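Local structure of peptidase M28 (Shewanella amazonensis SB2B, 3IIB) at residues 73-78 against 92-97; 80-85 against 207-212; 107-112 against 218-223; 235-240 against 299-304; 305-310 against 374-379. The protein probably acts as a zinc-dependent carboxypeptidase or dipeptidase of the M28 family, built round a site that holds two zinc ions. All coordinates share one frame; numbering follows the deposited sequence.

Contact 1. Residues 73-78 against 92-97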
# COMPACT_ATOMS: atom_id res chain seq x y z
N TRP A 73 -20.66 -12.19 11.05
CA TRP A 73 -19.37 -12.16 11.72
C TRP A 73 -18.88 -10.71 11.71
O TRP A 73 -18.91 -10.04 10.68
CB TRP A 73 -18.37 -13.05 10.98
CG TRP A 73 -16.97 -13.06 11.53
CD1 TRP A 73 -16.48 -13.84 12.56
CD2 TRP A 73 -15.86 -12.31 11.04
NE1 TRP A 73 -15.15 -13.58 12.75
CE2 TRP A 73 -14.74 -12.65 11.84
CE3 TRP A 73 -15.70 -11.36 10.03
CZ2 TRP A 73 -13.46 -12.06 11.65
CZ3 TRP A 73 -14.42 -10.80 9.85
CH2 TRP A 73 -13.33 -11.17 10.65
N ARG A 74 -18.41 -10.26 12.86
CA ARG A 74 -17.92 -8.89 13.07
C ARG A 74 -16.44 -8.94 13.46
O ARG A 74 -16.06 -9.66 14.37
CB ARG A 74 -18.74 -8.18 14.15
CG ARG A 74 -20.25 -8.11 13.82
N ARG A 75 -15.65 -8.14 12.75
CA ARG A 75 -14.25 -8.00 12.93
C ARG A 75 -14.00 -6.98 14.05
O ARG A 75 -14.57 -5.89 14.04
CB ARG A 75 -13.64 -7.46 11.64
CG ARG A 75 -12.14 -7.36 11.64
CD ARG A 75 -11.66 -6.65 10.36
NE ARG A 75 -12.10 -7.36 9.16
CZ ARG A 75 -11.56 -8.49 8.68
NH1 ARG A 75 -10.51 -9.01 9.27
NH2 ARG A 75 -12.07 -9.08 7.60
N GLY A 76 -13.17 -7.35 15.00
CA GLY A 76 -12.76 -6.40 16.01
C GLY A 76 -11.32 -5.99 15.75
O GLY A 76 -10.88 -5.83 14.59
N ILE A 77 -10.58 -5.85 16.85
CA ILE A 77 -9.18 -5.45 16.81
C ILE A 77 -8.29 -6.53 16.19
O ILE A 77 -8.58 -7.73 16.25
CB ILE A 77 -8.70 -5.09 18.27
CG1 ILE A 77 -7.42 -4.24 18.25
CG2 ILE A 77 -8.49 -6.34 19.10
CD1 ILE A 77 -6.79 -4.10 19.62
N ALA A 78 -7.20 -6.11 15.56
CA ALA A 78 -6.19 -7.03 15.06
C ALA A 78 -4.85 -6.36 15.36
O ALA A 78 -4.55 -5.28 14.84
CB ALA A 78 -6.35 -7.28 13.56
N VAL A 92 -1.40 -7.05 10.33
CA VAL A 92 -2.13 -8.31 10.34
C VAL A 92 -3.60 -8.00 10.14
O VAL A 92 -4.08 -6.93 10.51
CB VAL A 92 -1.89 -9.06 11.69
CG1 VAL A 92 -2.49 -8.31 12.88
CG2 VAL A 92 -2.44 -10.46 11.66
N THR A 93 -4.34 -8.98 9.64
CA THR A 93 -5.79 -8.95 9.70
C THR A 93 -6.35 -10.36 9.93
O THR A 93 -5.78 -11.35 9.47
CB THR A 93 -6.37 -8.32 8.40
OG1 THR A 93 -7.74 -7.96 8.64
CG2 THR A 93 -6.26 -9.30 7.25
N ALA A 94 -7.47 -10.44 10.63
CA ALA A 94 -8.12 -11.71 10.86
C ALA A 94 -8.59 -12.26 9.50
O ALA A 94 -9.05 -11.49 8.63
CB ALA A 94 -9.36 -11.53 11.80
N LEU A 95 -8.50 -13.57 9.36
CA LEU A 95 -9.20 -14.26 8.29
C LEU A 95 -10.68 -14.21 8.58
O LEU A 95 -11.10 -14.25 9.73
CB LEU A 95 -8.69 -15.69 8.12
CG LEU A 95 -7.19 -15.80 7.79
CD1 LEU A 95 -6.82 -17.28 7.45
CD2 LEU A 95 -6.77 -14.82 6.69
N GLY A 96 -11.48 -14.09 7.52
CA GLY A 96 -12.92 -14.00 7.65
C GLY A 96 -13.52 -15.18 8.36
O GLY A 96 -13.39 -16.30 7.92
N GLY A 97 -14.19 -14.92 9.46
CA GLY A 97 -14.75 -15.97 10.28
C GLY A 97 -13.88 -16.43 11.44
O GLY A 97 -14.35 -17.23 12.24
O HOH W 1 -9.04 -8.21 11.68
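Arg75 of strand 73-78 reaches across to the backbone of segment 92-97, while Trp73, two residues earlier, lies against the loop at Gly96 and Gly97. The arginine leaves the strand with CG anti to the backbone N (chi1 -176°) and runs straight through CB, CG and CD before it bends at chi3. NE, the first polar atom, forms a salt bridge with Asp262. CZ follows, and the guanidinium it carries sets one face over CH2 of Trp73, which stands 3.7 Å above the guanidinium plane. NH1 gives a hydrogen bond of 2.9 Å to Ala94 O, which lies almost in that plane, with an N-H...O angle of 166°. The same NH1 also donates to water 1, which accepts from Ala94 N as well. NH2 turns to Thr184. Segments 73-78 and 92-97 belong to the two arms of the hairpin formed by strands 62-84 and 88-94, here splayed to an axis separation of 7.0 Å, so side chain and water span a gap that backbone bonds do not bridge. On the Trp73 ring, Gly97 CA sits over the five-membered part at 3.5 Å from its centroid, and Gly96 CA lies over the six-membered part, both as CH-pi contacts. The indole NE1 bonds to Ser98 O. Further along, Ala78 CB packs on Val92 CG1 at 4.1 Å, and Thr93 OG1 is hydrogen-bonded to Glu263.

Contact 2. Residues 80-85 against 207-212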
# COMPACT_ATOMS: atom_id res chain seq x y z
N ALA A 80 -0.65 -7.54 16.01
CA ALA A 80 0.35 -8.58 16.10
C ALA A 80 1.74 -7.98 16.12
O ALA A 80 1.97 -6.88 15.60
CB ALA A 80 0.20 -9.58 14.98
N SER A 81 2.66 -8.66 16.78
CA SER A 81 4.06 -8.23 16.71
C SER A 81 5.00 -9.41 16.88
O SER A 81 4.60 -10.49 17.34
CB SER A 81 4.34 -7.15 17.75
OG SER A 81 4.21 -7.70 19.03
N ILE A 82 6.24 -9.23 16.46
CA ILE A 82 7.28 -10.21 16.78
C ILE A 82 7.86 -9.83 18.13
O ILE A 82 8.21 -8.66 18.37
CB ILE A 82 8.36 -10.17 15.72
CG1 ILE A 82 7.80 -10.70 14.39
CG2 ILE A 82 9.54 -10.98 16.16
CD1 ILE A 82 8.85 -10.37 13.24
N LEU A 83 7.92 -10.81 19.02
CA LEU A 83 8.47 -10.61 20.37
C LEU A 83 9.96 -10.93 20.45
O LEU A 83 10.69 -10.29 21.22
CB LEU A 83 7.71 -11.45 21.42
CG LEU A 83 6.20 -11.19 21.56
CD1 LEU A 83 5.60 -12.15 22.61
CD2 LEU A 83 5.91 -9.76 21.94
N SER A 84 10.38 -11.89 19.64
CA SER A 84 11.77 -12.31 19.58
C SER A 84 12.02 -13.07 18.28
O SER A 84 11.11 -13.68 17.73
CB SER A 84 12.14 -13.16 20.81
OG SER A 84 11.39 -14.34 20.85
N PRO A 85 13.27 -13.02 17.77
CA PRO A 85 14.51 -12.44 18.35
C PRO A 85 14.61 -10.89 18.38
O PRO A 85 15.25 -10.34 19.26
CB PRO A 85 15.58 -13.01 17.45
CG PRO A 85 14.90 -13.25 16.12
CD PRO A 85 13.50 -13.60 16.44
N ASP A 207 8.15 -11.66 4.76
CA ASP A 207 9.56 -11.58 4.37
C ASP A 207 10.42 -11.36 5.64
O ASP A 207 11.50 -11.92 5.77
CB ASP A 207 9.86 -10.42 3.43
CG ASP A 207 9.21 -10.56 2.09
OD1 ASP A 207 8.81 -11.70 1.73
OD2 ASP A 207 9.07 -9.51 1.41
N LEU A 208 9.95 -10.50 6.54
CA LEU A 208 10.70 -10.19 7.75
C LEU A 208 10.87 -11.42 8.64
O LEU A 208 11.96 -11.68 9.18
CB LEU A 208 10.02 -9.06 8.53
CG LEU A 208 10.59 -8.68 9.90
CD1 LEU A 208 12.01 -8.16 9.71
CD2 LEU A 208 9.64 -7.61 10.53
N ILE A 209 9.79 -12.17 8.79
CA ILE A 209 9.81 -13.34 9.64
C ILE A 209 10.83 -14.32 9.00
O ILE A 209 11.64 -14.92 9.70
CB ILE A 209 8.44 -13.98 9.76
CG1 ILE A 209 7.53 -13.12 10.63
CG2 ILE A 209 8.57 -15.38 10.39
CD1 ILE A 209 6.09 -13.70 10.88
N ASN A 210 10.78 -14.46 7.69
CA ASN A 210 11.70 -15.35 6.98
C ASN A 210 13.16 -14.96 7.24
O ASN A 210 14.00 -15.83 7.49
CB ASN A 210 11.46 -15.34 5.47
CG ASN A 210 10.28 -16.23 5.02
OD1 ASN A 210 9.84 -17.15 5.73
ND2 ASN A 210 9.83 -15.99 3.78
N ALA A 211 13.47 -13.67 7.17
CA ALA A 211 14.84 -13.15 7.40
C ALA A 211 15.36 -13.50 8.80
O ALA A 211 16.55 -13.78 8.99
CB ALA A 211 14.84 -11.63 7.21
N MSE A 212 14.48 -13.48 9.79
CA MSE A 212 14.84 -13.92 11.14
C MSE A 212 15.07 -15.44 11.26
O MSE A 212 16.01 -15.86 11.94
CB MSE A 212 13.76 -13.47 12.11
CG MSE A 212 13.79 -11.98 12.36
SE MSE A 212 12.55 -11.42 13.71
CE MSE A 212 12.39 -9.54 13.15
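Ile82 and Met212, a selenomethionine, reach toward each other tip to tip between strand 80-84 and helix 207-212. The contact is apolar throughout, and its atoms fall into two groups, methyl against methyl or methylene and selenium against the proline ring. In the first, Ile82 CD1 is the shared point: it lies 3.6 Å from Met212 CE, 3.9 Å from Leu208 CD2 and 4.0 Å from Ile209 CG1. One methyl thus meets three helix residues spaced over little more than a single turn. Ile82 CG1 is anti to the carbonyl carbon (chi1 -68°) and the chain continues extended at chi2, which carries CD1 out to the helix. The second group is formed by Pro85, which follows a cis peptide bond. Its CD touches Met212 SE at 3.6 Å and its CG lies 3.8 Å from the same atom, the two side chains crossing obliquely. The Met212 chain is extended beyond CG, which places selenium beside Pro85 while CE carries on to Ile82. The helix therefore rests on the strand through side chains alone, with the two axes 11.0 Å apart and their directions only 9° from parallel. Just before the proline, Leu83 and Ser84 both face Val220 in a classic beta bulge of the sheet. Helix 203-213 packs on this sheet, with Ile209 also on Ile110 of strand 106-113 and Met212 on Gln88 of strand 88-94. Leu208, Ala211 and Met212 also pack on Val32 of the second subunit, so the edge of this apolar contact also meets the dimer partner.

Contact 3. Residues 107-112 against 218-223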
# COMPACT_ATOMS: atom_id res chain seq x y z
N SER A 107 0.66 -15.53 22.82
CA SER A 107 2.07 -15.36 22.44
C SER A 107 2.62 -16.78 22.29
O SER A 107 2.40 -17.61 23.16
CB SER A 107 2.84 -14.60 23.52
OG SER A 107 2.31 -13.30 23.73
N ALA A 108 3.34 -17.06 21.21
CA ALA A 108 3.78 -18.41 20.91
C ALA A 108 4.89 -18.40 19.91
O ALA A 108 4.98 -17.50 19.08
CB ALA A 108 2.63 -19.25 20.35
N THR A 109 5.71 -19.46 19.97
CA THR A 109 6.71 -19.74 18.93
C THR A 109 6.02 -20.19 17.67
O THR A 109 5.03 -20.93 17.72
CB THR A 109 7.66 -20.83 19.43
OG1 THR A 109 8.29 -20.33 20.61
CG2 THR A 109 8.71 -21.21 18.38
N ILE A 110 6.50 -19.75 16.52
CA ILE A 110 5.94 -20.18 15.25
C ILE A 110 6.73 -21.33 14.63
O ILE A 110 7.88 -21.59 15.01
CB ILE A 110 5.81 -18.99 14.23
CG1 ILE A 110 7.17 -18.56 13.72
CG2 ILE A 110 5.03 -17.80 14.84
CD1 ILE A 110 7.11 -17.64 12.55
N VAL A 111 6.08 -22.04 13.71
CA VAL A 111 6.72 -23.03 12.86
C VAL A 111 6.30 -22.71 11.44
O VAL A 111 5.12 -22.60 11.15
CB VAL A 111 6.34 -24.50 13.21
CG1 VAL A 111 7.09 -25.49 12.27
CG2 VAL A 111 6.63 -24.81 14.67
N ARG A 112 7.29 -22.57 10.56
CA ARG A 112 7.07 -22.17 9.19
C ARG A 112 6.87 -23.39 8.28
O ARG A 112 7.59 -24.37 8.38
CB ARG A 112 8.28 -21.37 8.67
CG ARG A 112 8.12 -20.86 7.25
CD ARG A 112 9.41 -20.21 6.72
NE ARG A 112 9.26 -19.93 5.29
CZ ARG A 112 9.25 -20.86 4.33
NH1 ARG A 112 9.48 -22.14 4.62
NH2 ARG A 112 9.06 -20.52 3.06
N GLU A 218 14.59 -19.00 16.37
CA GLU A 218 13.14 -19.16 16.53
C GLU A 218 12.45 -17.81 16.67
O GLU A 218 12.97 -16.90 17.32
CB GLU A 218 12.82 -20.04 17.73
CG GLU A 218 13.29 -21.48 17.48
CD GLU A 218 12.78 -22.47 18.49
OE1 GLU A 218 12.67 -22.11 19.68
OE2 GLU A 218 12.50 -23.61 18.09
N VAL A 219 11.28 -17.69 16.06
CA VAL A 219 10.47 -16.47 16.11
C VAL A 219 9.25 -16.74 16.97
O VAL A 219 8.56 -17.78 16.85
CB VAL A 219 10.04 -16.04 14.69
CG1 VAL A 219 9.05 -14.82 14.72
CG2 VAL A 219 11.29 -15.78 13.85
N VAL A 220 9.03 -15.80 17.88
CA VAL A 220 7.90 -15.79 18.78
C VAL A 220 7.09 -14.58 18.44
O VAL A 220 7.66 -13.49 18.29
CB VAL A 220 8.39 -15.69 20.25
CG1 VAL A 220 7.21 -15.60 21.26
CG2 VAL A 220 9.35 -16.85 20.57
N ILE A 221 5.77 -14.73 18.35
CA ILE A 221 4.89 -13.61 18.04
C ILE A 221 3.84 -13.45 19.14
O ILE A 221 3.58 -14.38 19.90
CB ILE A 221 4.23 -13.72 16.64
CG1 ILE A 221 3.19 -14.84 16.56
CG2 ILE A 221 5.32 -13.92 15.56
CD1 ILE A 221 2.37 -14.79 15.27
N SER A 222 3.28 -12.25 19.20
CA SER A 222 2.04 -11.95 19.91
C SER A 222 0.94 -11.74 18.87
O SER A 222 1.18 -11.10 17.84
CB SER A 222 2.19 -10.67 20.71
OG SER A 222 0.96 -10.36 21.39
N LEU A 223 -0.26 -12.30 19.12
CA LEU A 223 -1.40 -12.14 18.21
C LEU A 223 -2.67 -11.87 19.02
O LEU A 223 -3.00 -12.61 19.97
CB LEU A 223 -1.61 -13.40 17.38
CG LEU A 223 -2.76 -13.41 16.36
CD1 LEU A 223 -2.60 -12.38 15.22
CD2 LEU A 223 -2.88 -14.84 15.77
O HOH W 2 -0.19 -11.91 23.22
O HOH W 3 11.01 -20.33 20.80
O HOH W 4 10.32 -20.13 15.07
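Ile110 lies beside Val219, the two side chains pointing the same way, and crosses Ile221 at about a right angle. Its CG1 takes the crowded position between the backbone N and the carbonyl carbon (chi1 71°), where it comes within 3.9 Å of Val219 CB. The other branch, CG2, meets Ile221 CG1, also at 3.9 Å. An alanine in place of Ile110 would probably open a gap beside Val219 and Ile221, which would lose the packing of CG1, CG2 and CD1. Thr109 and Val220, a non-hydrogen-bonded pair, meet at an angle on the same face as Ser107 and Ser222, with Thr109 OG1 3.6 Å from Val220 CG2. The backbones form an antiparallel ladder: Ala108 and Ile221 exchange two bonds as a hydrogen-bonded pair, and Ile110 N adds a third to Val219 O at 2.9 Å. Strand 106-113 is thereby joined to the start of the long strand 220-242. Water 3 connects Thr109 OG1 with Glu218 OE1, donating to the carboxylate at 2.7 Å. Where the strands part, water 4 carries the ladder on between Val219 N and Ile110 O. Backbone bonds thus set the register, while Ile110 and Val219 pack on helix 203-213 and Ile221 on Ile131 of strand 131-134; the Thr109 face mixes valine with hydroxyls, and there and at the parting strands polar links are left to water.

Contact 4. Residues 235-240 against 299-304. With ZN (zinc ion), chain B.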
# COMPACT_ATOMS: atom_id res chain seq x y z
N SER A 235 -29.93 -11.31 3.74
CA SER A 235 -29.46 -10.35 2.75
C SER A 235 -30.34 -10.63 1.51
O SER A 235 -31.33 -11.38 1.59
CB SER A 235 -27.96 -10.54 2.46
OG SER A 235 -27.45 -9.51 1.60
N TYR A 236 -30.00 -10.04 0.39
CA TYR A 236 -30.81 -10.13 -0.81
C TYR A 236 -29.97 -10.11 -2.08
O TYR A 236 -29.02 -9.32 -2.18
CB TYR A 236 -31.78 -8.96 -0.90
CG TYR A 236 -32.77 -8.94 0.24
CD1 TYR A 236 -32.45 -8.31 1.43
CD2 TYR A 236 -33.98 -9.58 0.13
CE1 TYR A 236 -33.35 -8.34 2.50
CE2 TYR A 236 -34.87 -9.60 1.17
CZ TYR A 236 -34.54 -8.99 2.35
OH TYR A 236 -35.42 -8.98 3.38
N ASN A 237 -30.34 -11.00 -3.00
CA ASN A 237 -29.98 -10.86 -4.42
C ASN A 237 -30.83 -9.74 -4.98
O ASN A 237 -32.06 -9.71 -4.77
CB ASN A 237 -30.27 -12.17 -5.17
CG ASN A 237 -29.34 -13.32 -4.76
OD1 ASN A 237 -28.19 -13.10 -4.37
ND2 ASN A 237 -29.84 -14.55 -4.90
N VAL A 238 -30.20 -8.78 -5.66
CA VAL A 238 -30.90 -7.63 -6.21
C VAL A 238 -30.92 -7.79 -7.71
O VAL A 238 -29.86 -8.05 -8.33
CB VAL A 238 -30.21 -6.32 -5.79
CG1 VAL A 238 -30.82 -5.08 -6.51
CG2 VAL A 238 -30.23 -6.15 -4.28
N ILE A 239 -32.12 -7.66 -8.29
CA ILE A 239 -32.33 -8.05 -9.67
C ILE A 239 -32.97 -6.90 -10.44
O ILE A 239 -33.91 -6.22 -9.95
CB ILE A 239 -33.17 -9.32 -9.75
CG1 ILE A 239 -32.43 -10.51 -9.08
CG2 ILE A 239 -33.55 -9.60 -11.24
CD1 ILE A 239 -33.28 -11.76 -8.85
N ALA A 240 -32.45 -6.69 -11.64
CA ALA A 240 -33.10 -5.79 -12.62
C ALA A 240 -33.21 -6.45 -13.96
O ALA A 240 -32.37 -7.29 -14.36
CB ALA A 240 -32.33 -4.50 -12.78
N LEU A 299 -27.34 -9.01 -9.03
CA LEU A 299 -26.30 -8.55 -8.15
C LEU A 299 -26.37 -9.41 -6.91
O LEU A 299 -27.26 -9.26 -6.08
CB LEU A 299 -26.45 -7.05 -7.84
CG LEU A 299 -26.59 -6.11 -9.02
CD1 LEU A 299 -26.70 -4.63 -8.57
CD2 LEU A 299 -25.37 -6.29 -9.92
N TYR A 300 -25.48 -10.40 -6.86
CA TYR A 300 -25.60 -11.46 -5.88
C TYR A 300 -25.13 -11.05 -4.52
O TYR A 300 -24.15 -10.31 -4.37
CB TYR A 300 -24.79 -12.72 -6.32
CG TYR A 300 -25.32 -13.48 -7.52
CD1 TYR A 300 -26.31 -14.41 -7.37
CD2 TYR A 300 -24.81 -13.28 -8.79
CE1 TYR A 300 -26.79 -15.15 -8.46
CE2 TYR A 300 -25.30 -13.98 -9.88
CZ TYR A 300 -26.26 -14.93 -9.70
OH TYR A 300 -26.72 -15.67 -10.77
N ALA A 301 -25.83 -11.58 -3.52
CA ALA A 301 -25.48 -11.46 -2.12
C ALA A 301 -24.44 -12.49 -1.71
O ALA A 301 -24.44 -13.64 -2.16
CB ALA A 301 -26.78 -11.67 -1.22
N ALA A 302 -23.59 -12.06 -0.77
CA ALA A 302 -22.81 -12.93 0.06
C ALA A 302 -21.94 -13.90 -0.75
O ALA A 302 -21.75 -15.04 -0.37
CB ALA A 302 -23.72 -13.66 1.07
N GLU A 303 -21.40 -13.42 -1.86
CA GLU A 303 -20.45 -14.23 -2.63
C GLU A 303 -19.21 -14.56 -1.81
O GLU A 303 -18.70 -15.67 -1.88
CB GLU A 303 -20.08 -13.53 -3.95
CG GLU A 303 -19.17 -14.37 -4.84
CD GLU A 303 -17.69 -14.25 -4.52
OE1 GLU A 303 -17.32 -13.32 -3.77
OE2 GLU A 303 -16.89 -15.06 -5.03
N GLU A 304 -18.72 -13.60 -1.04
CA GLU A 304 -17.48 -13.74 -0.25
C GLU A 304 -17.57 -14.81 0.82
O GLU A 304 -16.56 -15.34 1.25
CB GLU A 304 -17.09 -12.40 0.40
CG GLU A 304 -16.92 -11.20 -0.56
CD GLU A 304 -15.66 -11.29 -1.40
OE1 GLU A 304 -14.97 -12.34 -1.38
OE2 GLU A 304 -15.35 -10.27 -2.04
ZN ZN B . -13.68 -11.60 -3.03
O HOH W 5 -24.64 -9.69 0.84
O HOH W 6 -27.00 -8.37 -3.46
O HOH W 7 -14.98 -12.34 -4.54
O HOH W 8 -12.62 -13.22 -3.91
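Asn237 carries the tight part of this contact, its OD1 accepting a hydrogen bond of 2.9 Å from Ala301 N that is nearly straight at 175° and lies in the plane of the side-chain carbonyl. CG stands anti to the carbonyl carbon (chi1 -69°), and the amide is turned 83° from the Tyr300 ring, with OD1 3.8 Å from Tyr300 CD1. ND2 donates to Gly309 O, so both ends of the amide are held. A leucine in place of Asn237 would probably leave Ala301 N and Gly309 O without these partners and let the chain after Tyr300 shift. Ala301 CB is packed close as well, 3.4 Å from Tyr236 O. Val238 and Leu299 exchange two backbone bonds as an antiparallel hydrogen-bonded pair, joining strand 220-242 to strand 293-300 in the central sheet of the M28 peptidase fold. On the looser side, waters fill in between the chains. Water 6 donates to Tyr236 O and Leu299 O. Water 5 donates to Ser235 OG, which also bonds to Asp44, and accepts weakly from Ala302 N. Past the strand end, Glu304 grips a zinc ion through OE1 at 2.2 Å and OE2 at 2.4 Å; Asp269 and His402 also bind it. Water 7, a further zinc ligand, donates to Glu303 OE1 at 2.7 Å.

Contact 5. Residues 305-310 against 374-379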
# COMPACT_ATOMS: atom_id res chain seq x y z
N LEU A 305 -18.80 -15.14 1.22
CA LEU A 305 -19.03 -16.11 2.28
C LEU A 305 -19.32 -17.51 1.72
O LEU A 305 -19.81 -18.37 2.45
CB LEU A 305 -20.17 -15.65 3.18
CG LEU A 305 -20.01 -14.22 3.74
CD1 LEU A 305 -21.17 -13.98 4.75
CD2 LEU A 305 -18.64 -13.98 4.39
N GLY A 306 -19.03 -17.75 0.44
CA GLY A 306 -19.27 -19.05 -0.15
C GLY A 306 -20.38 -19.12 -1.18
O GLY A 306 -21.13 -20.10 -1.24
N LEU A 307 -20.47 -18.11 -2.03
CA LEU A 307 -21.47 -18.11 -3.10
C LEU A 307 -22.89 -18.30 -2.58
O LEU A 307 -23.71 -18.87 -3.24
CB LEU A 307 -21.19 -19.20 -4.15
CG LEU A 307 -19.76 -19.48 -4.55
CD1 LEU A 307 -19.71 -20.61 -5.62
CD2 LEU A 307 -19.09 -18.19 -5.02
N LEU A 308 -23.20 -17.80 -1.40
CA LEU A 308 -24.51 -18.06 -0.82
C LEU A 308 -25.67 -17.53 -1.67
O LEU A 308 -26.67 -18.20 -1.83
CB LEU A 308 -24.60 -17.48 0.61
CG LEU A 308 -23.53 -17.99 1.58
CD1 LEU A 308 -23.74 -17.38 2.97
CD2 LEU A 308 -23.46 -19.52 1.65
N GLY A 309 -25.54 -16.31 -2.20
CA GLY A 309 -26.56 -15.79 -3.07
C GLY A 309 -26.66 -16.53 -4.39
O GLY A 309 -27.75 -16.79 -4.86
N GLY A 310 -25.53 -16.90 -4.97
CA GLY A 310 -25.58 -17.71 -6.19
C GLY A 310 -26.28 -19.05 -5.99
O GLY A 310 -27.11 -19.45 -6.81
N GLY A 374 -18.18 -17.54 -13.96
CA GLY A 374 -17.78 -16.86 -12.73
C GLY A 374 -18.41 -17.49 -11.50
O GLY A 374 -19.29 -18.33 -11.59
N PRO A 375 -17.93 -17.08 -10.35
CA PRO A 375 -18.27 -17.78 -9.13
C PRO A 375 -19.75 -18.00 -8.89
O PRO A 375 -20.18 -19.14 -8.65
CB PRO A 375 -17.68 -16.88 -8.04
CG PRO A 375 -16.68 -16.08 -8.68
CD PRO A 375 -16.95 -16.01 -10.13
N ASP A 376 -20.55 -16.94 -8.97
CA ASP A 376 -21.97 -17.06 -8.67
C ASP A 376 -22.82 -17.82 -9.69
O ASP A 376 -23.97 -18.18 -9.40
CB ASP A 376 -22.55 -15.67 -8.47
CG ASP A 376 -21.95 -14.98 -7.27
OD1 ASP A 376 -22.01 -15.60 -6.19
OD2 ASP A 376 -21.41 -13.85 -7.41
N VAL A 377 -22.28 -18.03 -10.89
CA VAL A 377 -22.97 -18.84 -11.90
C VAL A 377 -22.30 -20.19 -12.14
O VAL A 377 -22.71 -20.97 -13.01
CB VAL A 377 -23.11 -18.06 -13.25
CG1 VAL A 377 -23.86 -16.77 -13.00
CG2 VAL A 377 -21.74 -17.81 -13.90
N SER A 378 -21.28 -20.50 -11.33
CA SER A 378 -20.43 -21.66 -11.58
C SER A 378 -21.17 -22.96 -11.28
O SER A 378 -20.71 -24.02 -11.69
CB SER A 378 -19.14 -21.59 -10.77
OG SER A 378 -19.38 -21.64 -9.37
N MSE A 379 -22.32 -22.88 -10.57
CA MSE A 379 -23.10 -24.08 -10.24
C MSE A 379 -24.14 -24.38 -11.30
O MSE A 379 -24.82 -25.41 -11.29
CB MSE A 379 -23.71 -23.98 -8.83
CG MSE A 379 -24.91 -23.10 -8.71
SE MSE A 379 -24.51 -21.24 -8.96
CE MSE A 379 -23.33 -20.98 -7.48
O HOH W 9 -23.22 -15.40 -3.94
O HOH W 10 -26.73 -18.35 -9.57
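Gly310, in the first turn of helix 308-316, brings its CA within 4.4 Å of Asp376 CA in the short 3-10 segment 375-377, an approach that leaves no room for a side chain, since a CB on Gly310 would clash with Asp376 O. Leu307, at the N-cap position, supplies the main apolar side chain. It crosses Pro375 at about a right angle, with CD2 3.6 Å from Pro375 CB, while CD1 lies 3.4 Å from Pro375 O and also reaches CE of Met379, a selenomethionine. The Met379 side chain is bent at both chi2 and chi3 (-68° and -63°), and its SE comes 3.8 Å from Gly310 O. Within its own segment the carbonyl of Pro375 accepts from the backbone N of Ser378. Ser378 OG also donates to Pro375 O, at 2.7 Å. Polar links between the segments run through water. Water 9 accepts from Gly310 N and donates to Asp376 OD1 at 2.6 Å, and water 10 donates to both Gly310 O and Asp376 O. Asp376 N is hydrogen-bonded to Glu329, and its side chain lies close to the zinc ligand His257 and to Glu303, a zinc ligand that is not bound in this chain. The two waters thus satisfy Gly310 N, Gly310 O and Asp376 O, and the segments are joined by apolar packing and water rather than by direct hydrogen bonds.

Overall arrangement
Contacts 1, 2 and 3 lie on the same side of the chain's centre, contact 1 nearest to the zinc site of the three, whereas contacts 4 and 5 lie nearer the centre, beside that site. Strand 62-84 serves contacts 1 and 2, and the long strand 220-242 serves contacts 3 and 4, whose centres are about 40 Å apart. Contacts 2 and 4 are buried; the other three are partly so. Contact 2 is purely apolar and borders the second subunit, while contact 3, touching it, pairs backbones and keeps a watered face. Contact 1 replaces strand pairing with an arginine and an indole. Asn237 joins contact 4, held by backbone and amide bonds with water at its margin, through Gly309 to contact 5, which combines leucine packing with water bridges.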